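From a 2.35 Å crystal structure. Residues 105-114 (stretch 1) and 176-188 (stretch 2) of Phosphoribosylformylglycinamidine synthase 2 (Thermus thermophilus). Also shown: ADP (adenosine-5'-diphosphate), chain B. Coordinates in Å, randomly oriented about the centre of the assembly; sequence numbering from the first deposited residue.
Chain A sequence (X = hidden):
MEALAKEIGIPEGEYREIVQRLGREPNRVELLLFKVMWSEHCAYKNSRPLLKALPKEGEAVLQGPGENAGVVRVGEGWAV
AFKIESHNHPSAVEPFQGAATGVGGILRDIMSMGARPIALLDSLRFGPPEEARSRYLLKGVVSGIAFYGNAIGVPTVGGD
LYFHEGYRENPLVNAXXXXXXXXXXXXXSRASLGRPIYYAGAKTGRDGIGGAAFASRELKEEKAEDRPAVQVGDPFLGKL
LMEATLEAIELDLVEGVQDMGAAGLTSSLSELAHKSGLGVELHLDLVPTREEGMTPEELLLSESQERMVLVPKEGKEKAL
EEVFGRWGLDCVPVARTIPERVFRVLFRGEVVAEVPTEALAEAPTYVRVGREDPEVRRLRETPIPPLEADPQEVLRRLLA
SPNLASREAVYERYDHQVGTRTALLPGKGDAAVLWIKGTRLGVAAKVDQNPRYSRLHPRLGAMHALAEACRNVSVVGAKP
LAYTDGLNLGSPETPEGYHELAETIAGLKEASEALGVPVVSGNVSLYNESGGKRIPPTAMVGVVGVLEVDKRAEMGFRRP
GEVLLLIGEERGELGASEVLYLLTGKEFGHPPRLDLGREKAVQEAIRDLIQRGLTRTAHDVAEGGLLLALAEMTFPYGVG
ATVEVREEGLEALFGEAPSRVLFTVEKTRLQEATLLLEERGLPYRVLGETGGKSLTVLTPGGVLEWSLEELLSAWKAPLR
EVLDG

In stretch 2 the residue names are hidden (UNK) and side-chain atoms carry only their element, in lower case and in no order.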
# COMPACT_ATOMS: atom_id res chain seq x y z
N GLY A 105 4.19 -8.01 -10.20
CA GLY A 105 2.75 -8.20 -10.18
C GLY A 105 1.94 -6.91 -10.01
O GLY A 105 1.00 -6.67 -10.77
N ILE A 106 2.30 -6.10 -9.02
CA ILE A 106 1.57 -4.85 -8.79
C ILE A 106 1.65 -3.96 -10.03
O ILE A 106 0.69 -3.28 -10.39
CB ILE A 106 2.13 -4.09 -7.53
CG1 ILE A 106 1.16 -3.00 -7.10
CG2 ILE A 106 3.48 -3.46 -7.84
CD1 ILE A 106 -0.13 -3.53 -6.55
N LEU A 107 2.80 -3.99 -10.70
CA LEU A 107 3.03 -3.19 -11.90
C LEU A 107 2.08 -3.60 -13.02
O LEU A 107 1.55 -2.75 -13.75
CB LEU A 107 4.47 -3.38 -12.38
CG LEU A 107 5.49 -2.25 -12.24
CD1 LEU A 107 5.16 -1.34 -11.08
CD2 LEU A 107 6.88 -2.88 -12.08
N ARG A 108 1.86 -4.91 -13.16
CA ARG A 108 0.97 -5.42 -14.19
C ARG A 108 -0.49 -5.06 -13.93
O ARG A 108 -1.23 -4.78 -14.87
CB ARG A 108 1.14 -6.94 -14.32
CG ARG A 108 2.48 -7.33 -14.96
CD ARG A 108 2.49 -8.80 -15.36
NE ARG A 108 2.58 -9.69 -14.22
CZ ARG A 108 3.71 -9.92 -13.54
NH1 ARG A 108 3.70 -10.76 -12.51
NH2 ARG A 108 4.84 -9.32 -13.90
N ASP A 109 -0.90 -5.03 -12.66
CA ASP A 109 -2.27 -4.67 -12.33
C ASP A 109 -2.55 -3.23 -12.75
O ASP A 109 -3.63 -2.92 -13.23
CB ASP A 109 -2.53 -4.79 -10.82
CG ASP A 109 -2.63 -6.22 -10.35
OD1 ASP A 109 -3.24 -7.04 -11.07
OD2 ASP A 109 -2.12 -6.52 -9.25
N ILE A 110 -1.57 -2.36 -12.54
CA ILE A 110 -1.70 -0.96 -12.89
C ILE A 110 -1.68 -0.79 -14.41
O ILE A 110 -2.42 0.02 -14.96
CB ILE A 110 -0.57 -0.14 -12.25
CG1 ILE A 110 -0.62 -0.29 -10.72
CG2 ILE A 110 -0.64 1.31 -12.70
CD1 ILE A 110 -1.98 -0.08 -10.12
N MSE A 111 -0.82 -1.55 -15.08
CA MSE A 111 -0.72 -1.49 -16.54
C MSE A 111 -2.01 -1.93 -17.20
O MSE A 111 -2.41 -1.37 -18.22
CB MSE A 111 0.35 -2.44 -17.06
CG MSE A 111 1.78 -2.12 -16.77
SE MSE A 111 2.80 -3.61 -17.48
CE MSE A 111 3.63 -4.24 -15.85
N SER A 112 -2.64 -2.96 -16.65
CA SER A 112 -3.86 -3.48 -17.25
C SER A 112 -4.96 -2.43 -17.33
O SER A 112 -5.85 -2.55 -18.16
CB SER A 112 -4.34 -4.74 -16.52
OG SER A 112 -4.88 -4.43 -15.25
N MSE A 113 -4.88 -1.40 -16.49
CA MSE A 113 -5.87 -0.32 -16.51
C MSE A 113 -5.51 0.67 -17.62
O MSE A 113 -6.26 1.62 -17.89
CB MSE A 113 -5.90 0.44 -15.18
CG MSE A 113 -6.23 -0.39 -13.97
SE MSE A 113 -7.84 -1.46 -14.14
CE MSE A 113 -9.17 -0.05 -14.24
N GLY A 114 -4.36 0.45 -18.25
CA GLY A 114 -3.90 1.33 -19.31
C GLY A 114 -3.16 2.53 -18.73
O GLY A 114 -2.98 3.55 -19.41
N UNK A 176 2.85 -0.97 -3.31
CA UNK A 176 1.81 -0.12 -3.85
C UNK A 176 2.33 0.48 -5.15
O UNK A 176 3.51 0.78 -5.27
c UNK A 176 -1.02 4.52 -2.93
se UNK A 176 0.14 3.32 -1.95
c UNK A 176 0.38 1.93 -3.29
c UNK A 176 1.48 0.99 -2.85
N UNK A 177 1.44 0.65 -6.13
CA UNK A 177 1.85 1.24 -7.39
C UNK A 177 0.92 2.34 -7.89
O UNK A 177 -0.30 2.24 -7.78
c UNK A 177 2.00 0.15 -8.45
s UNK A 177 2.65 0.77 -10.03
N UNK A 178 1.51 3.39 -8.45
CA UNK A 178 0.76 4.52 -9.00
C UNK A 178 1.00 4.59 -10.51
O UNK A 178 2.14 4.49 -10.97
c UNK A 178 0.19 5.73 -6.12
c UNK A 178 0.73 7.94 -7.14
c UNK A 178 0.26 6.52 -7.41
c UNK A 178 1.22 5.84 -8.38
N UNK A 179 -0.08 4.76 -11.27
CA UNK A 179 0.05 4.87 -12.71
C UNK A 179 -0.86 5.97 -13.23
O UNK A 179 -1.93 6.20 -12.67
N UNK A 180 -0.43 6.66 -14.28
CA UNK A 180 -1.27 7.71 -14.83
C UNK A 180 -1.69 7.39 -16.25
O UNK A 180 -1.04 6.63 -16.96
c UNK A 180 0.80 11.04 -15.42
c UNK A 180 -0.59 9.09 -14.77
c UNK A 180 -0.04 9.53 -17.19
c UNK A 180 0.46 9.60 -15.76
N UNK A 181 -2.81 7.98 -16.64
CA UNK A 181 -3.35 7.78 -17.97
C UNK A 181 -4.34 8.88 -18.29
O UNK A 181 -4.74 9.66 -17.42
c UNK A 181 -6.08 5.05 -17.57
c UNK A 181 -4.07 6.43 -18.04
c UNK A 181 -4.92 6.21 -15.69
c UNK A 181 -5.31 6.29 -17.16
N UNK A 182 -4.72 8.94 -19.56
CA UNK A 182 -5.70 9.91 -20.02
C UNK A 182 -7.01 9.21 -19.74
O UNK A 182 -7.18 8.05 -20.11
c UNK A 182 -5.27 14.19 -21.40
c UNK A 182 -4.13 10.71 -21.86
n UNK A 182 -4.98 12.97 -21.85
n UNK A 182 -6.22 14.89 -22.00
c UNK A 182 -3.97 12.09 -21.29
c UNK A 182 -5.51 10.16 -21.51
n UNK A 182 -4.63 14.68 -20.35
N UNK A 183 -7.93 9.90 -19.08
CA UNK A 183 -9.23 9.32 -18.73
C UNK A 183 -9.85 8.59 -19.93
O UNK A 183 -10.33 7.46 -19.81
c UNK A 183 -11.28 9.94 -17.33
o UNK A 183 -13.31 11.00 -16.68
c UNK A 183 -12.06 11.08 -16.71
c UNK A 183 -10.16 10.43 -18.24
o UNK A 183 -11.43 12.05 -16.23
N UNK A 184 -9.81 9.25 -21.08
CA UNK A 184 -10.35 8.72 -22.32
C UNK A 184 -9.89 7.29 -22.64
O UNK A 184 -10.53 6.60 -23.43
o UNK A 184 -8.54 11.00 -25.65
c UNK A 184 -9.95 9.64 -23.46
c UNK A 184 -8.01 10.91 -24.52
c UNK A 184 -8.43 9.76 -23.62
o UNK A 184 -7.15 11.71 -24.09
N UNK A 185 -8.79 6.86 -22.02
CA UNK A 185 -8.23 5.53 -22.27
C UNK A 185 -8.50 4.53 -21.16
O UNK A 185 -7.93 3.44 -21.17
n UNK A 185 -6.10 7.60 -25.48
c UNK A 185 -6.30 6.48 -23.61
c UNK A 185 -6.96 6.82 -24.74
n UNK A 185 -5.06 7.06 -23.69
c UNK A 185 -4.96 7.73 -24.83
c UNK A 185 -6.72 5.63 -22.45
N UNK A 186 -9.36 4.88 -20.21
CA UNK A 186 -9.64 3.97 -19.11
C UNK A 186 -10.20 2.62 -19.55
O UNK A 186 -11.36 2.53 -19.97
c UNK A 186 -10.58 4.63 -18.10
c UNK A 186 -10.99 3.79 -16.89
c UNK A 186 -9.82 2.99 -16.36
c UNK A 186 -11.54 4.72 -15.82
N UNK A 187 -9.39 1.58 -19.43
CA UNK A 187 -9.80 0.23 -19.81
C UNK A 187 -9.89 -0.71 -18.60
O UNK A 187 -9.25 -0.48 -17.57
n UNK A 187 -4.20 -1.77 -22.11
c UNK A 187 -7.44 -0.67 -20.33
c UNK A 187 -8.84 -0.36 -20.85
c UNK A 187 -5.10 -1.39 -20.98
c UNK A 187 -6.56 -1.24 -21.44
N UNK A 188 -10.68 -1.77 -18.74
CA UNK A 188 -10.87 -2.74 -17.68
C UNK A 188 -10.69 -4.18 -18.19
O UNK A 188 -9.96 -4.42 -19.16
n UNK A 188 -15.86 -2.16 -21.65
c UNK A 188 -12.27 -2.58 -17.07
c UNK A 188 -13.42 -2.65 -18.08
n UNK A 188 -14.10 -1.65 -20.24
c UNK A 188 -15.39 -1.95 -20.42
n UNK A 188 -16.21 -2.03 -19.38
c UNK A 188 -13.48 -1.40 -18.95
PB ADP B . -4.95 -9.55 -8.20
O1B ADP B . -4.95 -11.00 -7.85
O2B ADP B . -3.75 -8.82 -7.42
O3B ADP B . -4.75 -9.40 -9.87
PA ADP B . -7.12 -9.65 -6.55
O1A ADP B . -7.99 -10.72 -7.11
O2A ADP B . -6.04 -10.31 -5.55
O3A ADP B . -6.37 -8.85 -7.78
O5' ADP B . -7.99 -8.56 -5.69
C5' ADP B . -9.39 -8.85 -5.81
C4' ADP B . -10.26 -7.58 -6.07
O4' ADP B . -10.90 -7.13 -4.84
C3' ADP B . -9.46 -6.36 -6.60
O3' ADP B . -10.29 -5.59 -7.48
C2' ADP B . -9.09 -5.60 -5.32
O2' ADP B . -8.84 -4.22 -5.56
C1' ADP B . -10.30 -5.86 -4.41
N9 ADP B . -9.91 -5.91 -3.00
C8 ADP B . -9.29 -6.96 -2.37
N7 ADP B . -9.09 -6.68 -1.11
C5 ADP B . -9.57 -5.44 -0.85
C6 ADP B . -9.63 -4.62 0.31
N6 ADP B . -9.13 -5.06 1.52
N1 ADP B . -10.20 -3.40 0.20
C2 ADP B . -10.69 -2.95 -0.97
N3 ADP B . -10.65 -3.69 -2.07
C4 ADP B . -10.10 -4.93 -2.06
O HOH W 1 -1.53 6.16 -20.35

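Position 176 carries two carbons, a selenium and a terminal carbon in an unbranched chain. It points away from the helix of stretch 1. It is Met-176, present as selenomethionine.

Position 177 has one carbon followed by one sulfur. It points toward the helix. Its CB lies 3.5 Å from Ile-106 CG1 and 3.5 Å from Ile-110 CG1. This is Cys-177, and its SG is 3.4 Å from Leu-107 CD1.

Position 178 has four carbons, forked at the second, and points away. The fork fits Leu-178.

Position 179 has no side-chain atoms. Its CA is 3.6 Å from Ile-110 CG2. An ideal CB here would sit 2.4 Å from that same Ile-110 CG2, a clash. The residue is Gly-179.

Position 180 again has four carbons forked at the second, directed away from stretch 1. It is Leu-180.

Position 181 shows the same forked four carbons but points toward stretch 1. Its CB is 3.4 Å from Gly-114 O. It is Leu-181, with CD1 3.4 Å from Met-113 O.

Position 182 has three carbons, a nitrogen, and a carbon bearing two more nitrogens. That guanidinium group identifies Arg-182, which makes no contact with stretch 1.

Position 183 has three carbons, the third carrying two oxygens. It touches nothing on stretch 1 and is Glu-183.

Position 184 has the same carboxylate pattern and is also out of reach. It is Glu-184. Its OE2 forms a salt bridge with Arg-182 NE at 3.4 Å, and the hydrogen bond within it is weak.

Position 185 has one carbon and a five-membered ring of three carbons and two nitrogens. The end of the side chain leads away from stretch 1. It is His-185.

Position 186 has four carbons forked at the second. It is Leu-186, whose CD1 is 3.8 Å from Met-113 CE.

Position 187 has four carbons in a row ending in nitrogen, which gives Lys-187. Its CE lies 3.1 Å from Ser-112 O and 3.4 Å from Gly-114 N.

Position 188 has three carbons, a nitrogen, and a carbon bearing two nitrogens. It is Arg-188, poorly ordered and pointing away.

Helix and strand run 30° apart. Apolar packing around Cys-177 and the bare backbone of Gly-179 accommodate the helix side chains. Beyond the strand, Lys-187 N donates a weak hydrogen bond to Met-113 O at 3.5 Å. Gly-114 has positive phi in a Schellman motif, and a CB there would fall 3.3 Å from Lys-187 CE.

Stretch 2, residues 176-188: MCLGLLREEHLKR
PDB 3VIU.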